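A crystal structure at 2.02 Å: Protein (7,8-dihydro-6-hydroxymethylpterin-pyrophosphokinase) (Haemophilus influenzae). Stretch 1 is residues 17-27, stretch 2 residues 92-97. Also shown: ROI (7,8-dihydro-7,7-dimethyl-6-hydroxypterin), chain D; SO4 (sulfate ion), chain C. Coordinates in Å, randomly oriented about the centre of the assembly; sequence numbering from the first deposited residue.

Stretch 1 17-27: EQLHAALKAIS
Stretch 2 92-97: RTLDLD

What backbone frame brings the two stretches together? Residues 17-27 are helical throughout, in a helix that begins earlier in the chain, with phi near -65° and psi near -42° until Ser27, where psi relaxes to -25°. Each amide from Ala21 to Ser27 donates to the carbonyl four residues back at 2.9-3.0 Å, as from Ala22 N to Gln18 O at 2.9 Å. Stretch 2 starts as loop: Arg92 is extended (-152/141), Thr93 bends (-73/-28), and Leu94 (-171/140) leads into the strand at Asp95-Asp97. The two run in the same general direction, pairing Gln18 with Leu94 (CA to CA 6.5 Å) and Ala22 with Leu96 (CA to CA 8.3 Å).

Which apolar side chains fill the gap? Leu94 and Leu96 point toward the helix while Asp95 between them points away, the alternation expected of an extended chain. Helical spacing brings Gln18, Ala22 and Ile26 to the same side, four residues apart. The small Ala22 meets both leucines: its CB lies 3.8 Å from Leu94 CD1 and 4.0 Å from Leu96 CD2. Leu94 (t, chi2 78°) also receives Leu19, whose CA-to-CB bond points sideways but whose CD1 reaches within 4.1 Å of Leu94 CD1. Farther along, Ile26 (m, t) places CD1 4.4 Å from CD2 of Leu96 (m, t). These are van der Waals contacts that cover hydrocarbon surface.

How do polar groups join the contact? No direct hydrogen bond crosses between the stretches. Gln18, with chi1 -62° and chi2 -80°, folds along Thr93, bringing its CG to 3.3 Å from Thr93 O and its NE2 to 3.8 Å from Thr93 CB. A water supplies the polar link, donating to Gln18 OE1 at 2.7 Å and accepting from Thr93 OG1 (chi1 55°) at 2.7 Å. Together the stretches bury 274 Å², counting both sides.

What holds the charged side of stretch 2, beyond the helix's reach? Arg92 (chi1 63°, chi2 -149°, chi3 54°) forms a salt bridge within the stretch, NH1 donating to Asp95 OD2 at 2.9 Å. Its guanidinium also grips the sulfate near the plane of the group, through NH1 to O2 at 2.8 Å and NH2 to O3 at 2.7 Å, so positive charge faces two anionic partners. The pterin's O9 lies over one guanidinium face, 3.3 Å from Arg92 NH1.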

ATOM      1  N   GLU A  17     -25.071  -4.523  -3.346  1.00 10.13           N
ATOM      2  CA  GLU A  17     -25.866  -5.220  -2.346  1.00  7.72           C
ATOM      3  C   GLU A  17     -24.991  -5.664  -1.160  1.00  6.28           C
ATOM      4  O   GLU A  17     -25.416  -5.590   0.003  1.00  5.81           O
ATOM      5  CB  GLU A  17     -26.572  -6.416  -2.990  1.00  9.82           C
ATOM      6  CG  GLU A  17     -27.513  -7.178  -2.066  1.00 15.81           C
ATOM      7  CD  GLU A  17     -28.216  -8.335  -2.776  1.00 22.80           C
ATOM      8  OE1 GLU A  17     -27.625  -9.418  -2.867  1.00 22.99           O
ATOM      9  OE2 GLU A  17     -29.339  -8.167  -3.280  1.00 22.25           O
ATOM     10  N   GLN A  18     -23.789  -6.157  -1.442  1.00  3.91           N
ATOM     11  CA  GLN A  18     -22.858  -6.552  -0.386  1.00  5.84           C
ATOM     12  C   GLN A  18     -22.558  -5.356   0.559  1.00  5.42           C
ATOM     13  O   GLN A  18     -22.515  -5.504   1.781  1.00  6.67           O
ATOM     14  CB  GLN A  18     -21.539  -7.050  -0.995  1.00  6.97           C
ATOM     15  CG  GLN A  18     -21.683  -8.283  -1.871  1.00  6.43           C
ATOM     16  CD  GLN A  18     -21.775  -9.576  -1.084  1.00 10.89           C
ATOM     17  OE1 GLN A  18     -21.516  -9.615   0.119  1.00  9.94           O
ATOM     18  NE2 GLN A  18     -22.118 -10.667  -1.780  1.00  8.87           N
ATOM     19  N   LEU A  19     -22.334  -4.182  -0.018  1.00  6.65           N
ATOM     20  CA  LEU A  19     -22.056  -2.969   0.762  1.00  7.47           C
ATOM     21  C   LEU A  19     -23.281  -2.550   1.576  1.00  8.36           C
ATOM     22  O   LEU A  19     -23.145  -2.222   2.753  1.00  9.32           O
ATOM     23  CB  LEU A  19     -21.568  -1.823  -0.139  1.00  3.78           C
ATOM     24  CG  LEU A  19     -20.041  -1.635  -0.209  1.00  7.29           C
ATOM     25  CD1 LEU A  19     -19.293  -2.924  -0.439  1.00  3.12           C
ATOM     26  CD2 LEU A  19     -19.696  -0.617  -1.254  1.00  3.23           C
ATOM     27  N   HIS A  20     -24.472  -2.594   0.974  1.00  8.67           N
ATOM     28  CA  HIS A  20     -25.691  -2.233   1.724  1.00  9.28           C
ATOM     29  C   HIS A  20     -25.902  -3.210   2.883  1.00  8.83           C
ATOM     30  O   HIS A  20     -26.201  -2.803   4.009  1.00  9.21           O
ATOM     31  CB  HIS A  20     -26.938  -2.218   0.833  1.00  8.78           C
ATOM     32  CG  HIS A  20     -27.024  -1.027  -0.072  1.00 10.47           C
ATOM     33  ND1 HIS A  20     -26.796   0.255   0.366  1.00 16.48           N
ATOM     34  CD2 HIS A  20     -27.356  -0.928  -1.380  1.00 13.53           C
ATOM     35  CE1 HIS A  20     -26.988   1.104  -0.635  1.00 17.60           C
ATOM     36  NE2 HIS A  20     -27.328   0.408  -1.705  1.00 14.08           N
ATOM     37  N   ALA A  21     -25.688  -4.495   2.634  1.00  8.85           N
ATOM     38  CA  ALA A  21     -25.865  -5.465   3.705  1.00  9.77           C
ATOM     39  C   ALA A  21     -24.845  -5.238   4.816  1.00 10.80           C
ATOM     40  O   ALA A  21     -25.185  -5.351   5.995  1.00  9.96           O
ATOM     41  CB  ALA A  21     -25.761  -6.897   3.172  1.00  6.11           C
ATOM     42  N   ALA A  22     -23.597  -4.928   4.453  1.00 10.61           N
ATOM     43  CA  ALA A  22     -22.555  -4.709   5.462  1.00  9.43           C
ATOM     44  C   ALA A  22     -22.820  -3.444   6.305  1.00  8.40           C
ATOM     45  O   ALA A  22     -22.592  -3.434   7.514  1.00  7.09           O
ATOM     46  CB  ALA A  22     -21.183  -4.656   4.805  1.00  6.71           C
ATOM     47  N   LEU A  23     -23.313  -2.392   5.658  1.00  8.32           N
ATOM     48  CA  LEU A  23     -23.627  -1.137   6.328  1.00  9.41           C
ATOM     49  C   LEU A  23     -24.790  -1.327   7.309  1.00 11.25           C
ATOM     50  O   LEU A  23     -24.764  -0.793   8.420  1.00 11.20           O
ATOM     51  CB  LEU A  23     -23.916  -0.045   5.289  1.00  6.29           C
ATOM     52  CG  LEU A  23     -22.607   0.383   4.590  1.00 10.38           C
ATOM     53  CD1 LEU A  23     -22.882   1.108   3.297  1.00  3.54           C
ATOM     54  CD2 LEU A  23     -21.781   1.275   5.509  1.00  7.42           C
ATOM     55  N   LYS A  24     -25.793  -2.105   6.904  1.00  9.47           N
ATOM     56  CA  LYS A  24     -26.921  -2.409   7.768  1.00  9.68           C
ATOM     57  C   LYS A  24     -26.389  -3.161   8.993  1.00  8.99           C
ATOM     58  O   LYS A  24     -26.707  -2.803  10.130  1.00  8.16           O
ATOM     59  CB  LYS A  24     -27.944  -3.259   7.008  1.00 11.16           C
ATOM     60  CG  LYS A  24     -29.121  -3.817   7.847  1.00 19.29           C
ATOM     61  CD  LYS A  24     -30.065  -4.606   6.925  1.00 23.42           C
ATOM     62  CE  LYS A  24     -31.252  -5.197   7.660  1.00 33.71           C
ATOM     63  NZ  LYS A  24     -32.359  -5.596   6.706  1.00 32.99           N
ATOM     64  N   ALA A  25     -25.574  -4.190   8.779  1.00  7.92           N
ATOM     65  CA  ALA A  25     -25.017  -4.942   9.894  1.00  8.21           C
ATOM     66  C   ALA A  25     -24.181  -4.048  10.848  1.00 11.31           C
ATOM     67  O   ALA A  25     -24.304  -4.168  12.068  1.00  9.08           O
ATOM     68  CB  ALA A  25     -24.185  -6.118   9.394  1.00  6.30           C
ATOM     69  N   ILE A  26     -23.330  -3.179  10.288  1.00 11.25           N
ATOM     70  CA  ILE A  26     -22.508  -2.262  11.092  1.00 10.58           C
ATOM     71  C   ILE A  26     -23.427  -1.325  11.913  1.00 11.17           C
ATOM     72  O   ILE A  26     -23.199  -1.110  13.116  1.00 11.48           O
ATOM     73  CB  ILE A  26     -21.551  -1.415  10.199  1.00 11.89           C
ATOM     74  CG1 ILE A  26     -20.418  -2.282   9.628  1.00 11.80           C
ATOM     75  CG2 ILE A  26     -20.962  -0.273  10.993  1.00  6.87           C
ATOM     76  CD1 ILE A  26     -19.651  -1.630   8.447  1.00  8.17           C
ATOM     77  N   SER A  27     -24.490  -0.824  11.285  1.00  9.53           N
ATOM     78  CA  SER A  27     -25.420   0.066  11.970  1.00 10.45           C
ATOM     79  C   SER A  27     -26.131  -0.612  13.170  1.00 12.73           C
ATOM     80  O   SER A  27     -26.555   0.076  14.106  1.00 11.50           O
ATOM     81  CB  SER A  27     -26.463   0.612  10.988  1.00  7.21           C
ATOM     82  OG  SER A  27     -27.418  -0.380  10.682  1.00 11.60           O
ATOM     83  N   ARG A  92     -13.348 -10.622  -4.376  1.00  9.81           N
ATOM     84  CA  ARG A  92     -13.823 -10.848  -3.011  1.00 10.04           C
ATOM     85  C   ARG A  92     -15.235 -10.257  -2.923  1.00  7.87           C
ATOM     86  O   ARG A  92     -15.504  -9.193  -3.485  1.00  7.10           O
ATOM     87  CB  ARG A  92     -12.912 -10.145  -2.001  1.00  9.23           C
ATOM     88  CG  ARG A  92     -12.913  -8.612  -2.185  1.00 11.52           C
ATOM     89  CD  ARG A  92     -11.600  -7.997  -1.813  1.00 13.44           C
ATOM     90  NE  ARG A  92     -10.522  -8.636  -2.549  1.00 11.49           N
ATOM     91  CZ  ARG A  92      -9.428  -9.111  -1.971  1.00 14.94           C
ATOM     92  NH1 ARG A  92      -9.258  -8.972  -0.653  1.00  9.75           N
ATOM     93  NH2 ARG A  92      -8.494  -9.695  -2.711  1.00  9.61           N
ATOM     94  N   THR A  93     -16.124 -10.938  -2.215  1.00  6.55           N
ATOM     95  CA  THR A  93     -17.488 -10.455  -2.056  1.00  6.81           C
ATOM     96  C   THR A  93     -17.565  -9.251  -1.109  1.00  8.45           C
ATOM     97  O   THR A  93     -18.466  -8.428  -1.233  1.00  7.51           O
ATOM     98  CB  THR A  93     -18.411 -11.573  -1.543  1.00  6.89           C
ATOM     99  OG1 THR A  93     -17.867 -12.099  -0.333  1.00  8.49           O
ATOM    100  CG2 THR A  93     -18.530 -12.723  -2.578  1.00  5.68           C
ATOM    101  N   LEU A  94     -16.625  -9.149  -0.167  1.00  8.97           N
ATOM    102  CA  LEU A  94     -16.615  -8.047   0.798  1.00 11.22           C
ATOM    103  C   LEU A  94     -15.352  -7.978   1.656  1.00 11.45           C
ATOM    104  O   LEU A  94     -14.841  -8.999   2.110  1.00 11.95           O
ATOM    105  CB  LEU A  94     -17.822  -8.175   1.765  1.00 11.00           C
ATOM    106  CG  LEU A  94     -17.974  -7.127   2.889  1.00  8.83           C
ATOM    107  CD1 LEU A  94     -18.539  -5.831   2.304  1.00  3.07           C
ATOM    108  CD2 LEU A  94     -18.892  -7.661   3.976  1.00  6.09           C
ATOM    109  N   ASP A  95     -14.877  -6.760   1.881  1.00 11.48           N
ATOM    110  CA  ASP A  95     -13.740  -6.491   2.760  1.00 12.72           C
ATOM    111  C   ASP A  95     -14.145  -5.270   3.599  1.00 10.00           C
ATOM    112  O   ASP A  95     -14.609  -4.283   3.041  1.00  7.73           O
ATOM    113  CB  ASP A  95     -12.465  -6.128   1.971  1.00 13.44           C
ATOM    114  CG  ASP A  95     -11.502  -7.289   1.826  1.00 11.96           C
ATOM    115  OD1 ASP A  95     -11.798  -8.391   2.309  1.00 15.55           O
ATOM    116  OD2 ASP A  95     -10.435  -7.098   1.215  1.00 18.27           O
ATOM    117  N   LEU A  96     -14.028  -5.390   4.920  1.00  9.25           N
ATOM    118  CA  LEU A  96     -14.318  -4.310   5.872  1.00 11.47           C
ATOM    119  C   LEU A  96     -12.973  -4.042   6.535  1.00 11.34           C
ATOM    120  O   LEU A  96     -12.350  -4.972   7.031  1.00 13.71           O
ATOM    121  CB  LEU A  96     -15.332  -4.762   6.937  1.00  5.70           C
ATOM    122  CG  LEU A  96     -16.710  -5.146   6.386  1.00 10.06           C
ATOM    123  CD1 LEU A  96     -17.652  -5.497   7.536  1.00  7.85           C
ATOM    124  CD2 LEU A  96     -17.265  -3.993   5.557  1.00  4.80           C
ATOM    125  N   ASP A  97     -12.510  -2.795   6.526  1.00 11.41           N
ATOM    126  CA  ASP A  97     -11.206  -2.463   7.119  1.00 11.10           C
ATOM    127  C   ASP A  97     -11.281  -1.226   8.040  1.00 10.59           C
ATOM    128  O   ASP A  97     -11.858  -0.217   7.660  1.00  9.00           O
ATOM    129  CB  ASP A  97     -10.177  -2.155   6.014  1.00 10.44           C
ATOM    130  CG  ASP A  97      -9.766  -3.385   5.223  1.00 19.77           C
ATOM    131  OD1 ASP A  97      -9.295  -4.365   5.839  1.00 28.96           O
ATOM    132  OD2 ASP A  97      -9.894  -3.361   3.979  1.00 20.76           O
TER
HETATM  133  N1  ROI D 601      -9.262  -2.563  -5.890  1.00  4.07           N
HETATM  134  C2  ROI D 601     -10.269  -1.634  -5.751  1.00  3.61           C
HETATM  135  N2  ROI D 601     -10.484  -0.778  -6.785  1.00  3.50           N
HETATM  136  N3  ROI D 601     -11.040  -1.541  -4.640  1.00  5.78           N
HETATM  137  C4  ROI D 601     -10.860  -2.354  -3.576  1.00  2.56           C
HETATM  138  O4  ROI D 601     -11.587  -2.306  -2.571  1.00  9.20           O
HETATM  139  C4A ROI D 601      -9.797  -3.315  -3.626  1.00  3.34           C
HETATM  140  N5  ROI D 601      -9.576  -4.103  -2.615  1.00  6.10           N
HETATM  141  C6  ROI D 601      -8.578  -5.055  -2.590  1.00 10.62           C
HETATM  142  C7  ROI D 601      -7.547  -5.085  -3.750  1.00 11.39           C
HETATM  143  C16 ROI D 601      -6.218  -4.342  -3.336  1.00  7.11           C
HETATM  144  C15 ROI D 601      -7.281  -6.525  -4.209  1.00  9.55           C
HETATM  145  N8  ROI D 601      -8.009  -4.316  -4.946  1.00  8.75           N
HETATM  146  C8A ROI D 601      -9.015  -3.370  -4.872  1.00  6.18           C
HETATM  147  O9  ROI D 601      -8.585  -5.831  -1.582  1.00 13.26           O
HETATM  148  S   SO4 C 501      -5.661 -10.186  -0.285  1.00 36.89           S
HETATM  149  O1  SO4 C 501      -4.398  -9.247  -0.153  1.00 38.77           O
HETATM  150  O2  SO4 C 501      -6.859  -9.656   0.690  1.00 41.17           O
HETATM  151  O3  SO4 C 501      -6.045 -10.128  -1.720  1.00 30.83           O
HETATM  152  O4  SO4 C 501      -5.324 -11.708   0.145  1.00 38.96           O
HETATM  153  O   HOH W   1     -20.033 -11.583   1.215  1.00  9.15           O